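Local coordinates for protein ribonucleoside triphosphate reductase (Lactobacillus leichmannii, PDB 1L1L) that catalyses the cobalamin (B12)-dependent reduction of ribonucleoside triphosphates to deoxyribonucleoside triphosphates as a class II, allosterically regulated monomeric ribonucleotide reductase, at residues I5-V19 / L78-G91. Residues are numbered along the deposited sequence; the frame is centred on the assembly and turned at random.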
ATOM      1  N   ILE A   5      -8.611 -20.168  19.200  1.00 46.09           N
ATOM      2  CA  ILE A   5      -8.187 -19.218  20.219  1.00 45.46           C
ATOM      3  C   ILE A   5      -9.120 -18.018  20.233  1.00 45.45           C
ATOM      4  O   ILE A   5      -9.541 -17.536  19.182  1.00 45.50           O
ATOM      5  CB  ILE A   5      -6.752 -18.721  19.951  1.00 45.18           C
ATOM      6  CG1 ILE A   5      -5.802 -19.918  19.825  1.00 45.88           C
ATOM      7  CG2 ILE A   5      -6.304 -17.785  21.059  1.00 45.06           C
ATOM      8  CD1 ILE A   5      -5.736 -20.812  21.066  1.00 45.62           C
ATOM      9  N   SER A   6      -9.451 -17.538  21.425  1.00 44.97           N
ATOM     10  CA  SER A   6     -10.335 -16.388  21.546  1.00 44.79           C
ATOM     11  C   SER A   6     -10.092 -15.630  22.841  1.00 43.97           C
ATOM     12  O   SER A   6      -9.502 -16.163  23.786  1.00 43.63           O
ATOM     13  CB  SER A   6     -11.797 -16.830  21.465  1.00 45.72           C
ATOM     14  OG  SER A   6     -12.084 -17.831  22.422  1.00 47.87           O
ATOM     15  N   LEU A   7     -10.538 -14.378  22.861  1.00 42.64           N
ATOM     16  CA  LEU A   7     -10.393 -13.515  24.018  1.00 41.93           C
ATOM     17  C   LEU A   7     -11.747 -13.457  24.727  1.00 41.60           C
ATOM     18  O   LEU A   7     -12.793 -13.394  24.082  1.00 41.22           O
ATOM     19  CB  LEU A   7      -9.943 -12.117  23.572  1.00 41.92           C
ATOM     20  CG  LEU A   7      -8.580 -12.074  22.858  1.00 42.08           C
ATOM     21  CD1 LEU A   7      -8.358 -10.714  22.210  1.00 40.66           C
ATOM     22  CD2 LEU A   7      -7.463 -12.380  23.857  1.00 40.40           C
ATOM     23  N   SER A   8     -11.724 -13.500  26.054  1.00 40.99           N
ATOM     24  CA  SER A   8     -12.957 -13.479  26.829  1.00 40.53           C
ATOM     25  C   SER A   8     -13.404 -12.064  27.129  1.00 40.36           C
ATOM     26  O   SER A   8     -12.590 -11.140  27.168  1.00 40.65           O
ATOM     27  CB  SER A   8     -12.756 -14.225  28.147  1.00 39.67           C
ATOM     28  OG  SER A   8     -11.824 -13.538  28.959  1.00 39.80           O
ATOM     29  N   ALA A   9     -14.703 -11.898  27.357  1.00 40.89           N
ATOM     30  CA  ALA A   9     -15.260 -10.588  27.669  1.00 41.02           C
ATOM     31  C   ALA A   9     -14.625 -10.073  28.952  1.00 41.20           C
ATOM     32  O   ALA A   9     -14.361  -8.876  29.102  1.00 41.18           O
ATOM     33  CB  ALA A   9     -16.767 -10.687  27.835  1.00 40.57           C
ATOM     34  N   GLU A  10     -14.379 -10.994  29.878  1.00 41.87           N
ATOM     35  CA  GLU A  10     -13.777 -10.652  31.159  1.00 41.84           C
ATOM     36  C   GLU A  10     -12.418 -10.005  30.957  1.00 41.22           C
ATOM     37  O   GLU A  10     -12.072  -9.039  31.635  1.00 40.42           O
ATOM     38  CB  GLU A  10     -13.632 -11.909  32.023  1.00 43.52           C
ATOM     39  CG  GLU A  10     -13.145 -11.632  33.435  1.00 45.63           C
ATOM     40  CD  GLU A  10     -13.105 -12.883  34.300  1.00 46.29           C
ATOM     41  OE1 GLU A  10     -14.167 -13.522  34.482  1.00 47.57           O
ATOM     42  OE2 GLU A  10     -12.012 -13.225  34.799  1.00 47.50           O
ATOM     43  N   PHE A  11     -11.646 -10.542  30.018  1.00 41.28           N
ATOM     44  CA  PHE A  11     -10.326  -9.999  29.733  1.00 41.21           C
ATOM     45  C   PHE A  11     -10.421  -8.627  29.061  1.00 40.96           C
ATOM     46  O   PHE A  11      -9.694  -7.694  29.415  1.00 40.34           O
ATOM     47  CB  PHE A  11      -9.540 -10.955  28.832  1.00 41.07           C
ATOM     48  CG  PHE A  11      -8.259 -10.371  28.321  1.00 41.66           C
ATOM     49  CD1 PHE A  11      -7.204 -10.111  29.188  1.00 40.90           C
ATOM     50  CD2 PHE A  11      -8.130 -10.018  26.981  1.00 41.88           C
ATOM     51  CE1 PHE A  11      -6.036  -9.505  28.735  1.00 41.62           C
ATOM     52  CE2 PHE A  11      -6.966  -9.410  26.514  1.00 41.93           C
ATOM     53  CZ  PHE A  11      -5.915  -9.152  27.395  1.00 41.58           C
ATOM     54  N   ILE A  12     -11.317  -8.508  28.090  1.00 41.22           N
ATOM     55  CA  ILE A  12     -11.490  -7.248  27.372  1.00 41.45           C
ATOM     56  C   ILE A  12     -11.843  -6.115  28.332  1.00 41.73           C
ATOM     57  O   ILE A  12     -11.164  -5.086  28.363  1.00 41.42           O
ATOM     58  CB  ILE A  12     -12.582  -7.382  26.304  1.00 42.17           C
ATOM     59  CG1 ILE A  12     -12.194  -8.491  25.323  1.00 41.72           C
ATOM     60  CG2 ILE A  12     -12.774  -6.051  25.582  1.00 42.19           C
ATOM     61  CD1 ILE A  12     -13.330  -8.971  24.456  1.00 43.35           C
ATOM     62  N   ASP A  13     -12.896  -6.314  29.123  1.00 42.36           N
ATOM     63  CA  ASP A  13     -13.321  -5.312  30.098  1.00 42.47           C
ATOM     64  C   ASP A  13     -12.173  -4.885  31.006  1.00 41.54           C
ATOM     65  O   ASP A  13     -12.099  -3.729  31.417  1.00 41.63           O
ATOM     66  CB  ASP A  13     -14.463  -5.845  30.967  1.00 44.45           C
ATOM     67  CG  ASP A  13     -15.747  -6.031  30.194  1.00 46.74           C
ATOM     68  OD1 ASP A  13     -16.107  -5.123  29.410  1.00 48.43           O
ATOM     69  OD2 ASP A  13     -16.402  -7.078  30.377  1.00 48.37           O
ATOM     70  N   ARG A  14     -11.283  -5.821  31.319  1.00 40.60           N
ATOM     71  CA  ARG A  14     -10.142  -5.535  32.185  1.00 39.83           C
ATOM     72  C   ARG A  14      -9.151  -4.615  31.469  1.00 39.10           C
ATOM     73  O   ARG A  14      -8.615  -3.672  32.057  1.00 38.41           O
ATOM     74  CB  ARG A  14      -9.452  -6.847  32.587  1.00 40.45           C
ATOM     75  CG  ARG A  14      -9.135  -6.967  34.079  1.00 41.40           C
ATOM     76  CD  ARG A  14      -9.407  -8.389  34.580  1.00 41.31           C
ATOM     77  NE  ARG A  14      -8.547  -9.384  33.942  1.00 41.75           N
ATOM     78  CZ  ARG A  14      -8.981 -10.537  33.436  1.00 41.19           C
ATOM     79  NH1 ARG A  14     -10.271 -10.847  33.490  1.00 41.16           N
ATOM     80  NH2 ARG A  14      -8.126 -11.377  32.865  1.00 40.93           N
ATOM     81  N   VAL A  15      -8.901  -4.898  30.195  1.00 37.87           N
ATOM     82  CA  VAL A  15      -7.985  -4.081  29.411  1.00 37.07           C
ATOM     83  C   VAL A  15      -8.559  -2.681  29.264  1.00 36.35           C
ATOM     84  O   VAL A  15      -7.856  -1.685  29.454  1.00 36.38           O
ATOM     85  CB  VAL A  15      -7.764  -4.689  28.015  1.00 37.39           C
ATOM     86  CG1 VAL A  15      -6.975  -3.724  27.139  1.00 37.36           C
ATOM     87  CG2 VAL A  15      -7.015  -6.000  28.144  1.00 37.09           C
ATOM     88  N   LYS A  16      -9.846  -2.618  28.940  1.00 36.99           N
ATOM     89  CA  LYS A  16     -10.548  -1.347  28.768  1.00 37.77           C
ATOM     90  C   LYS A  16     -10.528  -0.530  30.059  1.00 38.36           C
ATOM     91  O   LYS A  16     -10.548   0.703  30.036  1.00 37.63           O
ATOM     92  CB  LYS A  16     -12.000  -1.599  28.349  1.00 37.84           C
ATOM     93  CG  LYS A  16     -12.155  -2.291  27.004  1.00 37.84           C
ATOM     94  CD  LYS A  16     -13.595  -2.720  26.732  1.00 38.94           C
ATOM     95  CE  LYS A  16     -14.553  -1.537  26.704  1.00 39.57           C
ATOM     96  NZ  LYS A  16     -15.964  -1.979  26.484  1.00 40.86           N
ATOM     97  N   ALA A  17     -10.469  -1.223  31.190  1.00 39.17           N
ATOM     98  CA  ALA A  17     -10.466  -0.552  32.481  1.00 39.59           C
ATOM     99  C   ALA A  17      -9.115   0.052  32.828  1.00 39.90           C
ATOM    100  O   ALA A  17      -9.051   1.088  33.487  1.00 40.79           O
ATOM    101  CB  ALA A  17     -10.900  -1.531  33.577  1.00 40.14           C
ATOM    102  N   SER A  18      -8.039  -0.579  32.369  1.00 39.79           N
ATOM    103  CA  SER A  18      -6.683  -0.113  32.676  1.00 39.74           C
ATOM    104  C   SER A  18      -5.893   0.489  31.512  1.00 39.74           C
ATOM    105  O   SER A  18      -4.848   1.123  31.724  1.00 39.76           O
ATOM    106  CB  SER A  18      -5.879  -1.268  33.265  1.00 40.46           C
ATOM    107  OG  SER A  18      -5.883  -2.373  32.376  1.00 41.25           O
ATOM    108  N   VAL A  19      -6.371   0.283  30.289  1.00 38.56           N
ATOM    109  CA  VAL A  19      -5.671   0.821  29.128  1.00 37.58           C
ATOM    110  C   VAL A  19      -6.488   1.887  28.413  1.00 35.89           C
ATOM    111  O   VAL A  19      -7.645   1.671  28.071  1.00 35.42           O
ATOM    112  CB  VAL A  19      -5.318  -0.293  28.118  1.00 37.99           C
ATOM    113  CG1 VAL A  19      -4.635   0.313  26.892  1.00 37.65           C
ATOM    114  CG2 VAL A  19      -4.407  -1.317  28.773  1.00 37.61           C
ATOM    115  N   LEU A  78      -0.908 -19.530  23.355  1.00 38.80           N
ATOM    116  CA  LEU A  78      -1.365 -18.697  22.252  1.00 38.66           C
ATOM    117  C   LEU A  78      -2.410 -17.716  22.752  1.00 38.66           C
ATOM    118  O   LEU A  78      -2.432 -16.556  22.335  1.00 38.57           O
ATOM    119  CB  LEU A  78      -1.954 -19.564  21.146  1.00 38.59           C
ATOM    120  CG  LEU A  78      -0.927 -20.277  20.270  1.00 38.55           C
ATOM    121  CD1 LEU A  78      -1.654 -21.048  19.183  1.00 38.69           C
ATOM    122  CD2 LEU A  78       0.032 -19.256  19.661  1.00 38.64           C
ATOM    123  N   THR A  79      -3.270 -18.179  23.656  1.00 38.09           N
ATOM    124  CA  THR A  79      -4.294 -17.312  24.208  1.00 37.70           C
ATOM    125  C   THR A  79      -3.628 -16.148  24.938  1.00 38.08           C
ATOM    126  O   THR A  79      -4.015 -14.993  24.753  1.00 38.49           O
ATOM    127  CB  THR A  79      -5.236 -18.079  25.170  1.00 36.77           C
ATOM    128  OG1 THR A  79      -5.977 -19.061  24.430  1.00 35.33           O
ATOM    129  CG2 THR A  79      -6.226 -17.119  25.825  1.00 37.10           C
ATOM    130  N   GLU A  80      -2.616 -16.434  25.752  1.00 37.61           N
ATOM    131  CA  GLU A  80      -1.926 -15.367  26.472  1.00 37.84           C
ATOM    132  C   GLU A  80      -1.179 -14.424  25.523  1.00 36.96           C
ATOM    133  O   GLU A  80      -1.078 -13.220  25.782  1.00 36.09           O
ATOM    134  CB  GLU A  80      -0.955 -15.950  27.506  1.00 39.11           C
ATOM    135  CG  GLU A  80      -1.619 -16.254  28.856  1.00 41.46           C
ATOM    136  CD  GLU A  80      -0.725 -17.041  29.807  1.00 44.47           C
ATOM    137  OE1 GLU A  80       0.451 -16.649  30.001  1.00 45.20           O
ATOM    138  OE2 GLU A  80      -1.207 -18.052  30.372  1.00 45.56           O
ATOM    139  N   GLU A  81      -0.648 -14.967  24.434  1.00 35.94           N
ATOM    140  CA  GLU A  81       0.070 -14.128  23.481  1.00 36.12           C
ATOM    141  C   GLU A  81      -0.939 -13.170  22.852  1.00 34.77           C
ATOM    142  O   GLU A  81      -0.652 -11.993  22.647  1.00 36.03           O
ATOM    143  CB  GLU A  81       0.706 -14.973  22.382  1.00 36.49           C
ATOM    144  CG  GLU A  81       1.706 -14.195  21.541  1.00 37.35           C
ATOM    145  CD  GLU A  81       2.220 -14.984  20.354  1.00 38.82           C
ATOM    146  OE1 GLU A  81       2.389 -16.218  20.482  1.00 38.04           O
ATOM    147  OE2 GLU A  81       2.466 -14.365  19.290  1.00 38.34           O
ATOM    148  N   ALA A  82      -2.119 -13.697  22.554  1.00 34.08           N
ATOM    149  CA  ALA A  82      -3.198 -12.922  21.954  1.00 33.65           C
ATOM    150  C   ALA A  82      -3.660 -11.822  22.904  1.00 34.21           C
ATOM    151  O   ALA A  82      -4.039 -10.732  22.475  1.00 32.00           O
ATOM    152  CB  ALA A  82      -4.362 -13.837  21.616  1.00 33.37           C
ATOM    153  N   GLU A  83      -3.638 -12.114  24.204  1.00 32.80           N
ATOM    154  CA  GLU A  83      -4.057 -11.130  25.185  1.00 32.76           C
ATOM    155  C   GLU A  83      -3.052  -9.988  25.232  1.00 32.25           C
ATOM    156  O   GLU A  83      -3.433  -8.835  25.390  1.00 32.36           O
ATOM    157  CB  GLU A  83      -4.205 -11.782  26.571  1.00 33.61           C
ATOM    158  CG  GLU A  83      -5.204 -12.914  26.593  1.00 33.62           C
ATOM    159  CD  GLU A  83      -5.457 -13.440  27.999  1.00 36.02           C
ATOM    160  OE1 GLU A  83      -4.516 -13.372  28.825  1.00 35.01           O
ATOM    161  OE2 GLU A  83      -6.586 -13.923  28.258  1.00 34.57           O
ATOM    162  N   ARG A  84      -1.766 -10.303  25.096  1.00 32.14           N
ATOM    163  CA  ARG A  84      -0.737  -9.264  25.093  1.00 32.88           C
ATOM    164  C   ARG A  84      -0.922  -8.434  23.816  1.00 32.56           C
ATOM    165  O   ARG A  84      -0.864  -7.203  23.826  1.00 31.14           O
ATOM    166  CB  ARG A  84       0.661  -9.887  25.066  1.00 34.95           C
ATOM    167  CG  ARG A  84       1.205 -10.382  26.393  1.00 37.67           C
ATOM    168  CD  ARG A  84       2.597 -10.978  26.174  1.00 40.04           C
ATOM    169  NE  ARG A  84       2.516 -12.313  25.586  1.00 43.52           N
ATOM    170  CZ  ARG A  84       3.538 -12.956  25.025  1.00 44.43           C
ATOM    171  NH1 ARG A  84       4.737 -12.385  24.963  1.00 45.98           N
ATOM    172  NH2 ARG A  84       3.360 -14.178  24.540  1.00 44.63           N
ATOM    173  N   LEU A  85      -1.146  -9.144  22.720  1.00 32.73           N
ATOM    174  CA  LEU A  85      -1.334  -8.510  21.424  1.00 34.29           C
ATOM    175  C   LEU A  85      -2.507  -7.541  21.533  1.00 33.82           C
ATOM    176  O   LEU A  85      -2.384  -6.376  21.167  1.00 34.83           O
ATOM    177  CB  LEU A  85      -1.596  -9.585  20.373  1.00 35.20           C
ATOM    178  CG  LEU A  85      -1.287  -9.297  18.902  1.00 36.05           C
ATOM    179  CD1 LEU A  85       0.123  -8.748  18.749  1.00 35.81           C
ATOM    180  CD2 LEU A  85      -1.459 -10.587  18.109  1.00 36.07           C
ATOM    181  N   TYR A  86      -3.632  -8.012  22.069  1.00 33.20           N
ATOM    182  CA  TYR A  86      -4.796  -7.154  22.221  1.00 32.33           C
ATOM    183  C   TYR A  86      -4.470  -5.905  23.032  1.00 32.56           C
ATOM    184  O   TYR A  86      -4.872  -4.799  22.664  1.00 32.59           O
ATOM    185  CB  TYR A  86      -5.946  -7.914  22.889  1.00 31.42           C
ATOM    186  CG  TYR A  86      -7.216  -7.101  23.003  1.00 29.70           C
ATOM    187  CD1 TYR A  86      -7.323  -6.045  23.909  1.00 29.55           C
ATOM    188  CD2 TYR A  86      -8.297  -7.362  22.170  1.00 30.43           C
ATOM    189  CE1 TYR A  86      -8.479  -5.263  23.972  1.00 30.00           C
ATOM    190  CE2 TYR A  86      -9.453  -6.596  22.225  1.00 29.43           C
ATOM    191  CZ  TYR A  86      -9.536  -5.551  23.120  1.00 29.94           C
ATOM    192  OH  TYR A  86     -10.669  -4.775  23.134  1.00 31.85           O
ATOM    193  N   LYS A  87      -3.752  -6.073  24.141  1.00 32.05           N
ATOM    194  CA  LYS A  87      -3.407  -4.934  24.983  1.00 31.89           C
ATOM    195  C   LYS A  87      -2.507  -3.930  24.261  1.00 31.20           C
ATOM    196  O   LYS A  87      -2.626  -2.719  24.458  1.00 30.78           O
ATOM    197  CB  LYS A  87      -2.722  -5.414  26.271  1.00 32.92           C
ATOM    198  CG  LYS A  87      -2.318  -4.292  27.205  1.00 35.09           C
ATOM    199  CD  LYS A  87      -1.750  -4.826  28.531  1.00 37.76           C
ATOM    200  CE  LYS A  87      -1.234  -3.684  29.406  1.00 39.29           C
ATOM    201  NZ  LYS A  87      -0.671  -4.141  30.720  1.00 40.74           N
ATOM    202  N   LEU A  88      -1.601  -4.445  23.438  1.00 29.60           N
ATOM    203  CA  LEU A  88      -0.670  -3.619  22.679  1.00 29.70           C
ATOM    204  C   LEU A  88      -1.367  -2.777  21.609  1.00 28.80           C
ATOM    205  O   LEU A  88      -1.159  -1.563  21.524  1.00 28.65           O
ATOM    206  CB  LEU A  88       0.376  -4.508  22.003  1.00 29.19           C
ATOM    207  CG  LEU A  88       1.363  -3.801  21.076  1.00 28.31           C
ATOM    208  CD1 LEU A  88       2.185  -2.780  21.847  1.00 28.37           C
ATOM    209  CD2 LEU A  88       2.265  -4.842  20.426  1.00 28.52           C
ATOM    210  N   ILE A  89      -2.188  -3.440  20.806  1.00 28.35           N
ATOM    211  CA  ILE A  89      -2.914  -2.787  19.721  1.00 29.74           C
ATOM    212  C   ILE A  89      -4.011  -1.872  20.239  1.00 29.49           C
ATOM    213  O   ILE A  89      -4.168  -0.757  19.756  1.00 29.21           O
ATOM    214  CB  ILE A  89      -3.524  -3.831  18.764  1.00 28.38           C
ATOM    215  CG1 ILE A  89      -2.398  -4.684  18.161  1.00 29.44           C
ATOM    216  CG2 ILE A  89      -4.311  -3.131  17.646  1.00 30.42           C
ATOM    217  CD1 ILE A  89      -2.889  -5.886  17.397  1.00 27.66           C
ATOM    218  N   TYR A  90      -4.771  -2.339  21.228  1.00 29.38           N
ATOM    219  CA  TYR A  90      -5.847  -1.525  21.801  1.00 29.68           C
ATOM    220  C   TYR A  90      -5.306  -0.186  22.256  1.00 29.10           C
ATOM    221  O   TYR A  90      -5.983   0.840  22.135  1.00 29.39           O
ATOM    222  CB  TYR A  90      -6.480  -2.235  23.011  1.00 30.58           C
ATOM    223  CG  TYR A  90      -7.632  -1.483  23.650  1.00 31.25           C
ATOM    224  CD1 TYR A  90      -8.889  -1.442  23.046  1.00 32.28           C
ATOM    225  CD2 TYR A  90      -7.458  -0.792  24.852  1.00 31.93           C
ATOM    226  CE1 TYR A  90      -9.949  -0.730  23.626  1.00 32.09           C
ATOM    227  CE2 TYR A  90      -8.507  -0.076  25.436  1.00 31.96           C
ATOM    228  CZ  TYR A  90      -9.741  -0.048  24.819  1.00 32.41           C
ATOM    229  OH  TYR A  90     -10.762   0.681  25.387  1.00 32.62           O
ATOM    230  N   GLY A  91      -4.094  -0.209  22.807  1.00 28.46           N
ATOM    231  CA  GLY A  91      -3.460   0.998  23.297  1.00 28.71           C
ATOM    232  C   GLY A  91      -2.823   1.827  22.197  1.00 29.02           C
ATOM    233  O   GLY A  91      -2.344   2.936  22.442  1.00 29.40           O
TER
HETATM  234  O   HOH W   1      -9.145 -14.240  27.320  1.00 43.89           O
HETATM  235  O   HOH W   2     -10.233   2.469  27.638  1.00 38.67           O
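The Phe11 ring stacks against the Glu83 side chain: CG of Glu83 lies over the centre of one face, 3.9 Å from the ring centroid, a CH-pi contact, and the carboxylate continues over that face with its plane only 6° from the ring's. Val15 CG2 covers the opposite face, offset toward the rim, while Tyr86 CB and Arg14 NH2 lie at the edge. With CG anti to the backbone N (chi1 171°), Phe11 is directed at helix 72-90.

The Tyr86 ring takes Val15 CG1 at its edge, 3.8 Å from Tyr86 CE1, and Leu7 CD1 obliquely, 3.4 Å from Tyr86 CD2. Ile12 CG2 touches the Tyr86 hydroxyl, whose hydrogen bond is to the backbone O of Asp49. One turn on, Tyr90 stacks on Trp48 and meets Val19 O at its edge, 3.3 Å from Tyr90 CE2. Val15 CG1 reaches both tyrosines, being 3.7 Å from Tyr90 CD2.

The axes of 9-18 and 78-90 run in the same general direction, crossing at -35° and 10.6 Å apart at closest approach. This is structural packing within the ribonucleotide reductase alpha domain family region: the N-terminal helix and its leading loop lie on helix 72-90, with helix 48-60 beside them.

No direct hydrogen bond links the segments; two waters do so. One accepts from Ser8 N and donates to Glu83 OE2 (2.7 Å), tying the carboxylate to the residue that N-caps helix 9-18. The other donates to Lys16 O and Val19 O and bonds Tyr90 OH. Adhesion is therefore mainly apolar, water joining polar groups at both ends of helix 9-18. Arg14 NH1 is salt-bridged to Glu10 OE2; the more distant Glu83 carboxylate could at most add a weak, long-range attraction.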